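Local coordinates for protein putative phosphosugar isomerase (Clostridium difficile, PDB 3G68) that probably binds and isomerises a phosphorylated sugar through its paired SIS domains, although its exact substrate and reaction remain to be established, at residues S208-I214 / D257-L263; Y251-N255 / L278-T282; F243-I247 / E268-M274; G215-I219 / L263-K267; H47-Q51 / I219-E225. One frame throughout, in Å; residues are numbered along the deposited sequence.

Interaction 1 (S208-I214 / D257-L263)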
# COMPACT_ATOMS: atom_id res chain seq x y z
N SER B 208 47.82 -36.60 -6.75
CA SER B 208 47.98 -36.61 -8.22
C SER B 208 49.42 -36.90 -8.63
O SER B 208 50.35 -36.29 -8.13
CB SER B 208 47.56 -35.28 -8.86
OG SER B 208 46.24 -34.88 -8.56
N LYS B 209 49.57 -37.88 -9.50
CA LYS B 209 50.86 -38.33 -10.04
C LYS B 209 51.01 -37.90 -11.51
O LYS B 209 52.10 -37.53 -11.89
CB LYS B 209 50.96 -39.85 -9.95
CG LYS B 209 51.07 -40.37 -8.50
CD LYS B 209 51.05 -41.86 -8.43
CE LYS B 209 51.18 -42.34 -6.98
NZ LYS B 209 50.16 -41.71 -6.08
N GLU B 210 49.95 -38.03 -12.31
CA GLU B 210 49.96 -37.56 -13.71
C GLU B 210 48.53 -37.38 -14.14
O GLU B 210 47.65 -38.21 -13.79
CB GLU B 210 50.76 -38.50 -14.62
CG GLU B 210 50.32 -39.93 -14.69
CD GLU B 210 49.34 -40.22 -15.80
OE1 GLU B 210 48.87 -39.25 -16.43
OE2 GLU B 210 49.02 -41.44 -16.04
N ILE B 211 48.30 -36.32 -14.88
CA ILE B 211 46.94 -35.93 -15.25
C ILE B 211 46.76 -35.78 -16.75
O ILE B 211 47.65 -35.34 -17.47
CB ILE B 211 46.59 -34.56 -14.61
CG1 ILE B 211 46.72 -34.59 -13.08
CG2 ILE B 211 45.16 -34.12 -15.00
CD1 ILE B 211 46.70 -33.21 -12.40
N ARG B 212 45.57 -36.13 -17.23
CA ARG B 212 45.17 -35.87 -18.59
C ARG B 212 43.78 -35.21 -18.53
O ARG B 212 42.99 -35.54 -17.67
CB ARG B 212 45.15 -37.16 -19.44
CG ARG B 212 46.54 -37.66 -19.69
CD ARG B 212 46.51 -38.81 -20.68
NE ARG B 212 47.85 -39.33 -20.90
CZ ARG B 212 48.44 -40.23 -20.14
NH1 ARG B 212 47.81 -40.79 -19.10
NH2 ARG B 212 49.68 -40.61 -20.44
N ILE B 213 43.54 -34.22 -19.37
CA ILE B 213 42.23 -33.54 -19.44
C ILE B 213 41.67 -33.89 -20.82
O ILE B 213 42.40 -33.82 -21.81
CB ILE B 213 42.33 -32.01 -19.29
CG1 ILE B 213 43.06 -31.64 -18.01
CG2 ILE B 213 40.92 -31.37 -19.31
CD1 ILE B 213 43.33 -30.12 -17.88
N ILE B 214 40.40 -34.30 -20.86
CA ILE B 214 39.73 -34.61 -22.13
C ILE B 214 38.59 -33.61 -22.28
O ILE B 214 37.72 -33.53 -21.38
CB ILE B 214 39.17 -36.04 -22.16
CG1 ILE B 214 40.25 -37.06 -21.78
CG2 ILE B 214 38.54 -36.35 -23.52
CD1 ILE B 214 39.76 -38.47 -21.74
N ASP B 257 47.31 -45.32 -11.66
CA ASP B 257 47.89 -44.08 -11.13
C ASP B 257 47.56 -42.83 -11.98
O ASP B 257 48.04 -41.72 -11.65
CB ASP B 257 49.43 -44.19 -11.03
CG ASP B 257 49.91 -45.01 -9.82
OD1 ASP B 257 49.17 -45.23 -8.83
OD2 ASP B 257 51.10 -45.37 -9.88
N SER B 258 46.77 -42.97 -13.06
CA SER B 258 46.38 -41.85 -13.91
C SER B 258 45.19 -41.10 -13.30
O SER B 258 44.24 -41.74 -12.76
CB SER B 258 45.91 -42.34 -15.30
OG SER B 258 46.91 -43.09 -15.98
N THR B 259 45.24 -39.78 -13.41
CA THR B 259 44.15 -38.88 -13.07
C THR B 259 43.63 -38.31 -14.39
O THR B 259 44.42 -37.84 -15.24
CB THR B 259 44.58 -37.78 -12.14
OG1 THR B 259 45.02 -38.35 -10.90
CG2 THR B 259 43.40 -36.80 -11.88
N ILE B 260 42.30 -38.30 -14.53
CA ILE B 260 41.64 -37.77 -15.74
C ILE B 260 40.49 -36.85 -15.37
O ILE B 260 39.65 -37.19 -14.53
CB ILE B 260 41.07 -38.84 -16.73
CG1 ILE B 260 42.08 -39.93 -17.04
CG2 ILE B 260 40.65 -38.17 -18.05
CD1 ILE B 260 42.17 -40.95 -15.99
N PHE B 261 40.50 -35.67 -16.00
CA PHE B 261 39.45 -34.67 -15.86
C PHE B 261 38.73 -34.65 -17.20
O PHE B 261 39.39 -34.50 -18.25
CB PHE B 261 39.98 -33.28 -15.57
CG PHE B 261 40.56 -33.16 -14.22
CD1 PHE B 261 39.73 -33.00 -13.12
CD2 PHE B 261 41.93 -33.27 -14.02
CE1 PHE B 261 40.23 -32.92 -11.85
CE2 PHE B 261 42.46 -33.16 -12.73
CZ PHE B 261 41.61 -32.99 -11.64
N ILE B 262 37.41 -34.87 -17.17
CA ILE B 262 36.58 -34.82 -18.38
C ILE B 262 35.71 -33.55 -18.30
O ILE B 262 34.91 -33.39 -17.39
CB ILE B 262 35.73 -36.10 -18.57
CG1 ILE B 262 36.68 -37.32 -18.70
CG2 ILE B 262 34.86 -35.97 -19.84
CD1 ILE B 262 36.03 -38.66 -19.07
N LEU B 263 35.93 -32.66 -19.27
CA LEU B 263 35.18 -31.41 -19.39
C LEU B 263 34.05 -31.75 -20.36
O LEU B 263 34.26 -31.81 -21.57
CB LEU B 263 36.10 -30.32 -19.93
CG LEU B 263 37.37 -30.03 -19.11
CD1 LEU B 263 38.15 -28.84 -19.76
CD2 LEU B 263 36.99 -29.72 -17.68
O HOH W 1 44.26 -37.00 -8.70
O HOH W 2 47.49 -39.35 -10.52
O HOH W 3 46.23 -39.53 -16.86
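At the N-terminal end of this parallel strand pair, Asp257 is joined to segment 208-214 by water 2, held by Asp257 O, Lys209 N and Thr259 OG1. Ser258 OG then donates to Glu210 OE2 (2.7 Å), and Glu210 also meets Arg212 in a salt bridge (Arg212 NH1 to Glu210 OE1, 3.3 Å). The regular pairing starts at Thr259: its N donates to Glu210 O (2.9 Å) and its O accepts from Arg212 N (2.9 Å). Ile260 puts CG2 3.8 Å from Ile214 CD1. Phe261 repeats the pattern, N to Arg212 O at 3.0 Å and O from Ile214 N at 2.8 Å, while Ile211 CG2 touches its ring edge at CD2 (3.5 Å). Leu263 N closes the run on Ile214 O (2.9 Å). These are inner strands of an SIS-type parallel sheet, order 2-1-3-4-5: strand 238-242 lies beside 210-215 and 284-289 beside 258-264, with helix 220-234 packed on the Ile213 face and helix 271-279 on the face of Ile214 and Ile262.

Interaction 2 (Y251-N255 / L278-T282)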
# COMPACT_ATOMS: atom_id res chain seq x y z
N TYR B 251 44.53 -43.72 -24.86
CA TYR B 251 44.02 -44.71 -23.89
C TYR B 251 45.05 -45.79 -23.53
O TYR B 251 44.93 -46.40 -22.47
CB TYR B 251 42.75 -45.42 -24.43
CG TYR B 251 42.99 -46.27 -25.64
CD1 TYR B 251 42.84 -45.75 -26.92
CD2 TYR B 251 43.39 -47.61 -25.51
CE1 TYR B 251 43.09 -46.52 -28.04
CE2 TYR B 251 43.67 -48.38 -26.62
CZ TYR B 251 43.47 -47.84 -27.88
OH TYR B 251 43.72 -48.59 -29.01
N ASN B 252 45.99 -46.09 -24.44
CA ASN B 252 47.03 -47.10 -24.20
C ASN B 252 47.85 -46.80 -22.96
O ASN B 252 48.35 -47.72 -22.35
CB ASN B 252 47.99 -47.24 -25.39
CG ASN B 252 47.35 -47.85 -26.60
OD1 ASN B 252 47.13 -47.19 -27.62
ND2 ASN B 252 47.02 -49.10 -26.49
N ALA B 253 48.04 -45.51 -22.63
CA ALA B 253 48.87 -45.13 -21.49
C ALA B 253 48.12 -44.95 -20.16
O ALA B 253 48.74 -44.59 -19.17
CB ALA B 253 49.67 -43.83 -21.82
N ILE B 254 46.83 -45.26 -20.11
CA ILE B 254 46.06 -45.06 -18.86
C ILE B 254 46.31 -46.24 -17.93
O ILE B 254 46.28 -47.43 -18.36
CB ILE B 254 44.56 -44.86 -19.16
CG1 ILE B 254 44.34 -43.60 -20.03
CG2 ILE B 254 43.71 -44.80 -17.88
CD1 ILE B 254 44.88 -42.23 -19.50
N ASN B 255 46.59 -45.94 -16.66
CA ASN B 255 46.78 -46.97 -15.63
C ASN B 255 46.19 -46.50 -14.31
O ASN B 255 45.61 -45.39 -14.25
CB ASN B 255 48.24 -47.41 -15.53
CG ASN B 255 49.15 -46.28 -15.21
OD1 ASN B 255 48.97 -45.64 -14.20
ND2 ASN B 255 50.15 -46.01 -16.08
N LEU B 278 37.15 -45.84 -18.73
CA LEU B 278 38.31 -45.35 -17.97
C LEU B 278 38.20 -45.65 -16.48
O LEU B 278 39.23 -45.86 -15.83
CB LEU B 278 38.50 -43.84 -18.17
CG LEU B 278 38.83 -43.41 -19.59
CD1 LEU B 278 38.79 -41.88 -19.70
CD2 LEU B 278 40.19 -43.99 -19.98
N SER B 279 36.98 -45.64 -15.93
CA SER B 279 36.79 -45.89 -14.49
C SER B 279 37.11 -47.33 -14.11
O SER B 279 37.33 -47.63 -12.94
CB SER B 279 35.41 -45.42 -14.01
OG SER B 279 35.28 -44.01 -14.22
N GLY B 280 37.13 -48.21 -15.10
CA GLY B 280 37.57 -49.58 -14.92
C GLY B 280 39.09 -49.68 -14.81
O GLY B 280 39.57 -50.69 -14.31
N TRP B 281 39.84 -48.69 -15.29
CA TRP B 281 41.32 -48.68 -15.21
C TRP B 281 41.89 -47.80 -14.09
O TRP B 281 43.01 -48.06 -13.62
CB TRP B 281 41.96 -48.25 -16.53
CG TRP B 281 41.58 -49.10 -17.75
CD1 TRP B 281 41.28 -50.43 -17.75
CD2 TRP B 281 41.60 -48.70 -19.12
NE1 TRP B 281 41.05 -50.86 -19.03
CE2 TRP B 281 41.23 -49.83 -19.89
CE3 TRP B 281 41.84 -47.49 -19.78
CZ2 TRP B 281 41.12 -49.79 -21.30
CZ3 TRP B 281 41.73 -47.45 -21.17
CH2 TRP B 281 41.36 -48.59 -21.91
N THR B 282 41.16 -46.76 -13.69
CA THR B 282 41.59 -45.84 -12.63
C THR B 282 40.39 -45.30 -11.86
O THR B 282 39.31 -45.09 -12.45
CB THR B 282 42.44 -44.64 -13.19
OG1 THR B 282 42.69 -43.68 -12.14
CG2 THR B 282 41.74 -43.96 -14.35
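Ile254 is the bump here. Its CA-to-CB bond points toward segment 278-282, and the side chain fills a shallow hollow with three walls: CG2 sits 3.8 Å from Trp281 CE3, at the edge of the indole and near its plane; the same CG2 lies 4.1 Å from Thr282 CG2; and CG1 comes within 4.2 Å of Leu278 CD2, whose end swings inward from a sideways start. Trp281 is the answering projection. Its six-membered ring reaches the 3-10 turn at 251-253, so that CZ3 lies 3.6 Å from Tyr251 O and 4.0 Å from Tyr251 CB. Both pieces are helix-to-strand connections of one SIS-type alpha/beta domain: residues 251-255 run from helix 243-250 to strand 258-264, and the segment 278-282 takes the end of helix 271-279 toward strand 284-289. The fit is van der Waals packing; no hydrogen bond crosses between the segments. Beyond Ile254 the backbones close up, the CA atoms of Asn255 and Trp281 being 5.7 Å apart. There Asn255 O rests 3.4 Å from Thr282 CB, while Thr282 OG1 turns to Ser258 O, near the beginning of segment 257-263.

Interaction 3 (F243-I247 / E268-M274); sequences FEEFI and EPRVTKM
Two helices on one face of an SIS-type parallel sheet meet here through a Met-aromatic cluster flanked by a salt-bridge network. Segment 243-247 is the first helical turn after strand 238-242. Segment 268-274 enters its helix through a type I beta turn, Glu268 to Val271, with helix from Val271 on; Glu268 OE2 caps it by accepting from Arg270 N (3.1 Å). The closest CA pairs are Phe243-Glu268 (8.5 Å) and Ile247-Met274 (9.2 Å). Phe243, chi1 t, pushes its ring between the two ends of segment 268-274: Glu268 CG lies 3.6 Å from the Phe243 ring centroid over one face, and Met274 CE is 3.9 Å from that centroid over the other, both CH-pi contacts. Met274, a selenomethionine with chi1 t and chi2 p, also brings CE to 3.7 Å from both Phe246 CD1 and Ile247 CG1, and its SE lies 4.9 Å from the Phe246 ring centroid. On the more exposed side, Arg270 (chi1 m, chi2 t, chi3 m) donates from NH2 and NH1 to Glu244 OE1 at 2.9 and 3.0 Å, and from NE to Glu268 OE2 (3.1 Å). The Arg270 guanidinium turns a face to Phe243 CE1 and its edge to Glu244. One arginine thus balances a carboxylate from each segment, so charge pairing bridges the outer side of the contact while apolar packing fills its inner side.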
# COMPACT_ATOMS: atom_id res chain seq x y z
N PHE B 243 38.39 -34.89 -27.37
CA PHE B 243 37.79 -36.22 -27.18
C PHE B 243 38.16 -37.26 -28.23
O PHE B 243 38.63 -38.36 -27.91
CB PHE B 243 36.25 -36.06 -27.14
CG PHE B 243 35.52 -37.26 -26.66
CD1 PHE B 243 35.14 -38.26 -27.54
CD2 PHE B 243 35.20 -37.40 -25.32
CE1 PHE B 243 34.46 -39.39 -27.09
CE2 PHE B 243 34.50 -38.53 -24.88
CZ PHE B 243 34.14 -39.53 -25.78
N GLU B 244 37.95 -36.91 -29.49
CA GLU B 244 38.31 -37.80 -30.60
C GLU B 244 39.79 -38.16 -30.65
O GLU B 244 40.11 -39.33 -30.85
CB GLU B 244 37.87 -37.26 -31.95
CG GLU B 244 36.58 -37.87 -32.46
CD GLU B 244 36.72 -39.31 -32.82
OE1 GLU B 244 35.73 -40.03 -32.63
OE2 GLU B 244 37.80 -39.76 -33.26
N GLU B 245 40.67 -37.17 -30.47
CA GLU B 245 42.11 -37.44 -30.52
C GLU B 245 42.55 -38.36 -29.38
O GLU B 245 43.44 -39.19 -29.58
CB GLU B 245 42.97 -36.17 -30.57
CG GLU B 245 42.94 -35.29 -29.35
CD GLU B 245 44.17 -34.41 -29.17
OE1 GLU B 245 45.31 -34.93 -29.25
OE2 GLU B 245 43.97 -33.21 -28.86
N PHE B 246 41.91 -38.25 -28.22
CA PHE B 246 42.23 -39.15 -27.12
C PHE B 246 41.97 -40.61 -27.53
O PHE B 246 42.71 -41.51 -27.19
CB PHE B 246 41.42 -38.80 -25.87
CG PHE B 246 41.73 -39.66 -24.70
CD1 PHE B 246 41.04 -40.86 -24.50
CD2 PHE B 246 42.70 -39.27 -23.77
CE1 PHE B 246 41.30 -41.63 -23.40
CE2 PHE B 246 42.99 -40.05 -22.66
CZ PHE B 246 42.29 -41.23 -22.46
N ILE B 247 40.91 -40.82 -28.29
CA ILE B 247 40.56 -42.16 -28.77
C ILE B 247 41.66 -42.71 -29.69
O ILE B 247 41.91 -43.90 -29.71
CB ILE B 247 39.17 -42.18 -29.50
CG1 ILE B 247 38.07 -41.73 -28.54
CG2 ILE B 247 38.83 -43.57 -30.04
CD1 ILE B 247 36.72 -41.51 -29.22
N GLU B 268 28.69 -34.54 -26.64
CA GLU B 268 29.31 -35.81 -26.99
C GLU B 268 28.58 -36.99 -26.36
O GLU B 268 28.77 -37.28 -25.18
CB GLU B 268 30.78 -35.80 -26.55
CG GLU B 268 31.52 -37.11 -26.82
CD GLU B 268 31.40 -37.55 -28.27
OE1 GLU B 268 32.04 -36.91 -29.14
OE2 GLU B 268 30.67 -38.53 -28.54
N PRO B 269 27.76 -37.71 -27.16
CA PRO B 269 27.00 -38.81 -26.55
C PRO B 269 27.83 -39.98 -26.01
O PRO B 269 27.35 -40.70 -25.15
CB PRO B 269 26.05 -39.25 -27.67
CG PRO B 269 26.71 -38.82 -28.91
CD PRO B 269 27.43 -37.56 -28.59
N ARG B 270 29.07 -40.13 -26.48
CA ARG B 270 29.96 -41.20 -25.99
C ARG B 270 30.64 -40.92 -24.62
O ARG B 270 31.34 -41.78 -24.13
CB ARG B 270 31.00 -41.53 -27.06
CG ARG B 270 30.40 -42.13 -28.34
CD ARG B 270 31.51 -42.33 -29.41
NE ARG B 270 32.01 -41.03 -29.86
CZ ARG B 270 33.09 -40.82 -30.60
NH1 ARG B 270 33.85 -41.82 -31.03
NH2 ARG B 270 33.42 -39.56 -30.90
N VAL B 271 30.41 -39.76 -24.00
CA VAL B 271 31.07 -39.43 -22.72
C VAL B 271 30.79 -40.44 -21.62
O VAL B 271 31.70 -40.79 -20.88
CB VAL B 271 30.76 -37.99 -22.21
CG1 VAL B 271 31.31 -37.79 -20.82
CG2 VAL B 271 31.36 -36.96 -23.13
N THR B 272 29.56 -40.91 -21.51
CA THR B 272 29.22 -41.89 -20.47
C THR B 272 30.04 -43.16 -20.65
O THR B 272 30.57 -43.68 -19.67
CB THR B 272 27.74 -42.27 -20.48
OG1 THR B 272 26.98 -41.08 -20.29
CG2 THR B 272 27.42 -43.27 -19.35
N LYS B 273 30.11 -43.66 -21.89
CA LYS B 273 30.92 -44.85 -22.19
C LYS B 273 32.42 -44.60 -21.93
O LYS B 273 33.11 -45.49 -21.44
CB LYS B 273 30.70 -45.35 -23.64
CG LYS B 273 29.28 -45.88 -23.90
CD LYS B 273 29.04 -46.30 -25.36
N MSE B 274 32.91 -43.41 -22.27
CA MSE B 274 34.31 -43.06 -22.02
C MSE B 274 34.58 -43.17 -20.51
O MSE B 274 35.55 -43.82 -20.09
CB MSE B 274 34.62 -41.63 -22.52
CG MSE B 274 36.05 -41.14 -22.23
SE MSE B 274 37.37 -42.14 -23.23
CE MSE B 274 37.41 -41.07 -24.96

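Interaction 4 (G215-I219 / L263-K267)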
# COMPACT_ATOMS: atom_id res chain seq x y z
N GLY B 215 38.62 -32.82 -23.36
CA GLY B 215 37.61 -31.79 -23.63
C GLY B 215 36.92 -31.96 -24.98
O GLY B 215 37.35 -32.76 -25.82
N HIS B 216 35.84 -31.22 -25.18
CA HIS B 216 35.16 -31.14 -26.46
C HIS B 216 35.92 -30.12 -27.34
O HIS B 216 36.55 -29.21 -26.81
CB HIS B 216 33.70 -30.68 -26.27
CG HIS B 216 32.90 -30.69 -27.53
ND1 HIS B 216 32.83 -29.60 -28.37
CD2 HIS B 216 32.15 -31.65 -28.11
CE1 HIS B 216 32.06 -29.88 -29.40
NE2 HIS B 216 31.63 -31.12 -29.27
N SER B 217 35.81 -30.25 -28.67
CA SER B 217 36.48 -29.31 -29.59
C SER B 217 36.13 -27.83 -29.34
O SER B 217 36.97 -26.96 -29.56
CB SER B 217 36.21 -29.67 -31.07
OG SER B 217 34.83 -29.81 -31.33
N ASP B 218 34.92 -27.55 -28.87
CA ASP B 218 34.47 -26.18 -28.59
C ASP B 218 35.28 -25.50 -27.49
O ASP B 218 35.33 -24.26 -27.46
CB ASP B 218 32.97 -26.13 -28.22
CG ASP B 218 32.06 -26.51 -29.37
OD1 ASP B 218 32.49 -26.42 -30.55
OD2 ASP B 218 30.91 -26.87 -29.07
N ILE B 219 35.92 -26.30 -26.63
CA ILE B 219 36.77 -25.81 -25.56
C ILE B 219 38.20 -26.37 -25.68
O ILE B 219 38.92 -26.48 -24.70
CB ILE B 219 36.12 -26.03 -24.15
CG1 ILE B 219 35.72 -27.48 -23.94
CG2 ILE B 219 34.93 -25.02 -23.99
CD1 ILE B 219 35.38 -27.86 -22.43
N LEU B 263 35.93 -32.66 -19.27
CA LEU B 263 35.18 -31.41 -19.39
C LEU B 263 34.05 -31.75 -20.36
O LEU B 263 34.26 -31.81 -21.57
CB LEU B 263 36.10 -30.32 -19.93
CG LEU B 263 37.37 -30.03 -19.11
CD1 LEU B 263 38.15 -28.84 -19.76
CD2 LEU B 263 36.99 -29.72 -17.68
N ASP B 264 32.88 -32.05 -19.80
CA ASP B 264 31.74 -32.55 -20.56
C ASP B 264 30.77 -31.42 -20.94
O ASP B 264 29.96 -30.95 -20.13
CB ASP B 264 31.04 -33.66 -19.76
CG ASP B 264 29.78 -34.18 -20.46
OD1 ASP B 264 29.63 -33.99 -21.69
OD2 ASP B 264 28.94 -34.78 -19.76
N THR B 265 30.82 -31.02 -22.20
CA THR B 265 29.96 -29.91 -22.70
C THR B 265 28.55 -30.34 -23.12
O THR B 265 27.75 -29.49 -23.52
CB THR B 265 30.61 -29.15 -23.86
OG1 THR B 265 30.67 -30.00 -25.00
CG2 THR B 265 32.00 -28.64 -23.48
N GLY B 266 28.26 -31.63 -23.01
CA GLY B 266 26.95 -32.15 -23.33
C GLY B 266 26.69 -32.38 -24.81
O GLY B 266 25.57 -32.73 -25.17
N LYS B 267 27.69 -32.19 -25.68
CA LYS B 267 27.56 -32.42 -27.13
C LYS B 267 28.13 -33.76 -27.56
O LYS B 267 28.06 -34.11 -28.74
CB LYS B 267 28.26 -31.32 -27.92
CG LYS B 267 27.57 -29.98 -27.87
CD LYS B 267 28.40 -28.84 -28.52
CE LYS B 267 28.26 -28.74 -30.03
NZ LYS B 267 28.62 -27.35 -30.50
O HOH W 4 30.39 -27.58 -26.54
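Gly215 ends an inner strand of the SIS-type alpha/beta fold, whose parallel sheet has the order 2-1-3-4-5, and segment 215-219 is the loop that carries the chain from it into helix 220-234. Gly215 CA is still only 4.9 Å from Leu263 CA, but the pairing gives way: His216 N is left 4.0 Å from Leu263 O, buried and without a hydrogen-bond partner. His216 points toward segment 263-267, setting CB 3.4 Å from Thr265 OG1, and its ring receives an off-centre CH-pi contact from the Lys267 chain, with Lys267 CD 4.3 Å from the His216 ring centroid. Its ND1 works locally, accepting from Asp218 N (3.0 Å) in the short 3-10 turn at 217-218. Asp218 then reaches across in a salt bridge, OD2 to Lys267 NZ at 2.7 Å; Lys267 itself follows an Asx turn in which Asp264 OD1 accepts from Gly266 N (3.0 Å). This is the C-terminal edge of the sheet, where parallel alpha/beta domains of this kind commonly keep their ligand sites. Ile219, at the N-cap position, inserts CD1 3.6 Å from both Leu263 CB and Thr265 CG2. Water 4 bridges the segments, donating to Asp218 OD2 (2.7 Å) and lying 2.9 Å from Thr265 OG1.

Interaction 5 (H47-Q51 / I219-E225); sequences HSGVQ and IYGDTLE
His47 lays a face of its imidazole over Leu224, with Leu224 CB 3.9 Å from the His47 ring centroid in a CH-pi contact, and its ND1 donates to Glu225 OE1 at 2.9 Å. His47 takes chi1 m and chi2 147°. Both segments are helical, 47-51 throughout and 220-225 from just after the N-cap residue Ile219, whose O accepts from Thr223 N (2.9 Å) and Thr223 OG1 (2.8 Å). The short axes run nearly antiparallel at 154° and approach to 7.6 Å. That closeness rests on Gly221: its CA is 4.0 Å from Gln51 CA, and a CB there would fall 2.4 Å from Gln51 N. Val50, chi1 t, packs CG1 3.5 Å from Gly221 CA and 3.8 Å from Tyr220 CD2. Gln51, chi1 t and chi2 p, reaches over the start of the second helix, where OE1 accepts from Asp222 N (2.9 Å); its NE2 donates to Asp218 O. Water 5 joins Val50 O (3.1 Å) to Gly221 N (3.0 Å). The polar ends have partners beyond the contact: Glu225 meets Lys229, and Asp222 meets Tyr147 and Lys151 of helix 145-165. Each helix follows the first strand of its own five-stranded parallel sheet, so this close helix packing at Gly221 forms part of the interface between the two halves of a double-SIS protein.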
# COMPACT_ATOMS: atom_id res chain seq x y z
N HIS B 47 47.01 -20.05 -26.46
CA HIS B 47 45.74 -20.72 -26.12
C HIS B 47 44.54 -19.80 -26.26
O HIS B 47 43.46 -20.27 -26.59
CB HIS B 47 45.76 -21.35 -24.72
CG HIS B 47 46.83 -22.40 -24.54
ND1 HIS B 47 47.47 -22.60 -23.33
CD2 HIS B 47 47.43 -23.23 -25.42
CE1 HIS B 47 48.38 -23.56 -23.47
NE2 HIS B 47 48.38 -23.96 -24.73
N SER B 48 44.71 -18.52 -25.96
CA SER B 48 43.61 -17.56 -26.11
C SER B 48 43.18 -17.54 -27.58
O SER B 48 41.99 -17.57 -27.87
CB SER B 48 43.97 -16.16 -25.57
OG SER B 48 44.90 -15.50 -26.41
N GLY B 49 44.16 -17.54 -28.50
CA GLY B 49 43.89 -17.63 -29.94
C GLY B 49 43.24 -18.95 -30.36
O GLY B 49 42.26 -18.97 -31.12
N VAL B 50 43.75 -20.06 -29.84
CA VAL B 50 43.16 -21.35 -30.14
C VAL B 50 41.68 -21.37 -29.73
O VAL B 50 40.82 -21.84 -30.46
CB VAL B 50 43.89 -22.50 -29.40
CG1 VAL B 50 43.21 -23.83 -29.64
CG2 VAL B 50 45.36 -22.57 -29.77
N GLN B 51 41.40 -20.85 -28.54
CA GLN B 51 40.06 -20.90 -28.01
C GLN B 51 39.06 -20.03 -28.74
O GLN B 51 37.95 -20.49 -29.00
CB GLN B 51 40.04 -20.52 -26.51
CG GLN B 51 38.66 -20.56 -25.87
CD GLN B 51 38.00 -21.91 -25.99
OE1 GLN B 51 38.65 -22.97 -25.81
NE2 GLN B 51 36.71 -21.90 -26.28
N ILE B 219 35.92 -26.30 -26.63
CA ILE B 219 36.77 -25.81 -25.56
C ILE B 219 38.20 -26.37 -25.68
O ILE B 219 38.92 -26.48 -24.70
CB ILE B 219 36.12 -26.03 -24.15
CG1 ILE B 219 35.72 -27.48 -23.94
CG2 ILE B 219 34.93 -25.02 -23.99
CD1 ILE B 219 35.38 -27.86 -22.43
N TYR B 220 38.65 -26.66 -26.90
CA TYR B 220 40.00 -27.20 -27.09
C TYR B 220 41.11 -26.25 -26.55
O TYR B 220 41.99 -26.68 -25.83
CB TYR B 220 40.21 -27.56 -28.57
CG TYR B 220 41.57 -28.15 -28.84
CD1 TYR B 220 41.99 -29.30 -28.18
CD2 TYR B 220 42.45 -27.55 -29.74
CE1 TYR B 220 43.24 -29.84 -28.43
CE2 TYR B 220 43.70 -28.06 -29.98
CZ TYR B 220 44.09 -29.20 -29.33
OH TYR B 220 45.35 -29.70 -29.57
N GLY B 221 41.02 -24.97 -26.84
CA GLY B 221 42.01 -24.00 -26.34
C GLY B 221 42.03 -24.00 -24.81
O GLY B 221 43.09 -24.05 -24.20
N ASP B 222 40.84 -23.93 -24.20
CA ASP B 222 40.73 -24.00 -22.72
C ASP B 222 41.27 -25.30 -22.14
O ASP B 222 41.81 -25.29 -21.04
CB ASP B 222 39.28 -23.82 -22.26
CG ASP B 222 38.77 -22.39 -22.46
OD1 ASP B 222 39.59 -21.43 -22.46
OD2 ASP B 222 37.53 -22.25 -22.56
N THR B 223 41.13 -26.40 -22.86
CA THR B 223 41.66 -27.73 -22.43
C THR B 223 43.17 -27.70 -22.38
O THR B 223 43.76 -28.13 -21.42
CB THR B 223 41.12 -28.84 -23.35
OG1 THR B 223 39.68 -28.80 -23.28
CG2 THR B 223 41.62 -30.23 -22.92
N LEU B 224 43.79 -27.14 -23.43
CA LEU B 224 45.24 -26.96 -23.48
C LEU B 224 45.74 -26.01 -22.37
O LEU B 224 46.78 -26.24 -21.76
CB LEU B 224 45.63 -26.41 -24.84
CG LEU B 224 45.40 -27.30 -26.04
CD1 LEU B 224 45.85 -26.53 -27.34
CD2 LEU B 224 46.19 -28.61 -25.86
N GLU B 225 44.99 -24.95 -22.11
CA GLU B 225 45.36 -23.97 -21.07
C GLU B 225 45.28 -24.58 -19.68
O GLU B 225 46.19 -24.40 -18.88
CB GLU B 225 44.50 -22.71 -21.16
CG GLU B 225 44.68 -21.72 -20.03
CD GLU B 225 46.10 -21.18 -19.88
OE1 GLU B 225 46.93 -21.37 -20.80
OE2 GLU B 225 46.33 -20.52 -18.83
O HOH W 5 39.33 -24.28 -29.28

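Interactions 1 to 4 belong to one alpha/beta half of the chain, whereas interaction 5, whose centre is about 5 Å from the centre of the chain, joins that half to the other. Interactions 1 and 5 are buried: one is backbone hydrogen bonding in a sheet, the other close helix packing with buried polar links. The rest are partly buried: 2 joins helix-to-strand loops at the strands' N-terminal ends purely by packing, 3 packs helices on one face and 4 lies at the C-terminal ends, both adding salt bridges. Helix 271-279 serves 2 and 3, which meet where Phe246 touches Ile254 and Leu278. Leu263 is shared by 1 and 4, Ile219 by 4 and 5, connecting strand pair, the loop after 210-215 and inter-half helix packing.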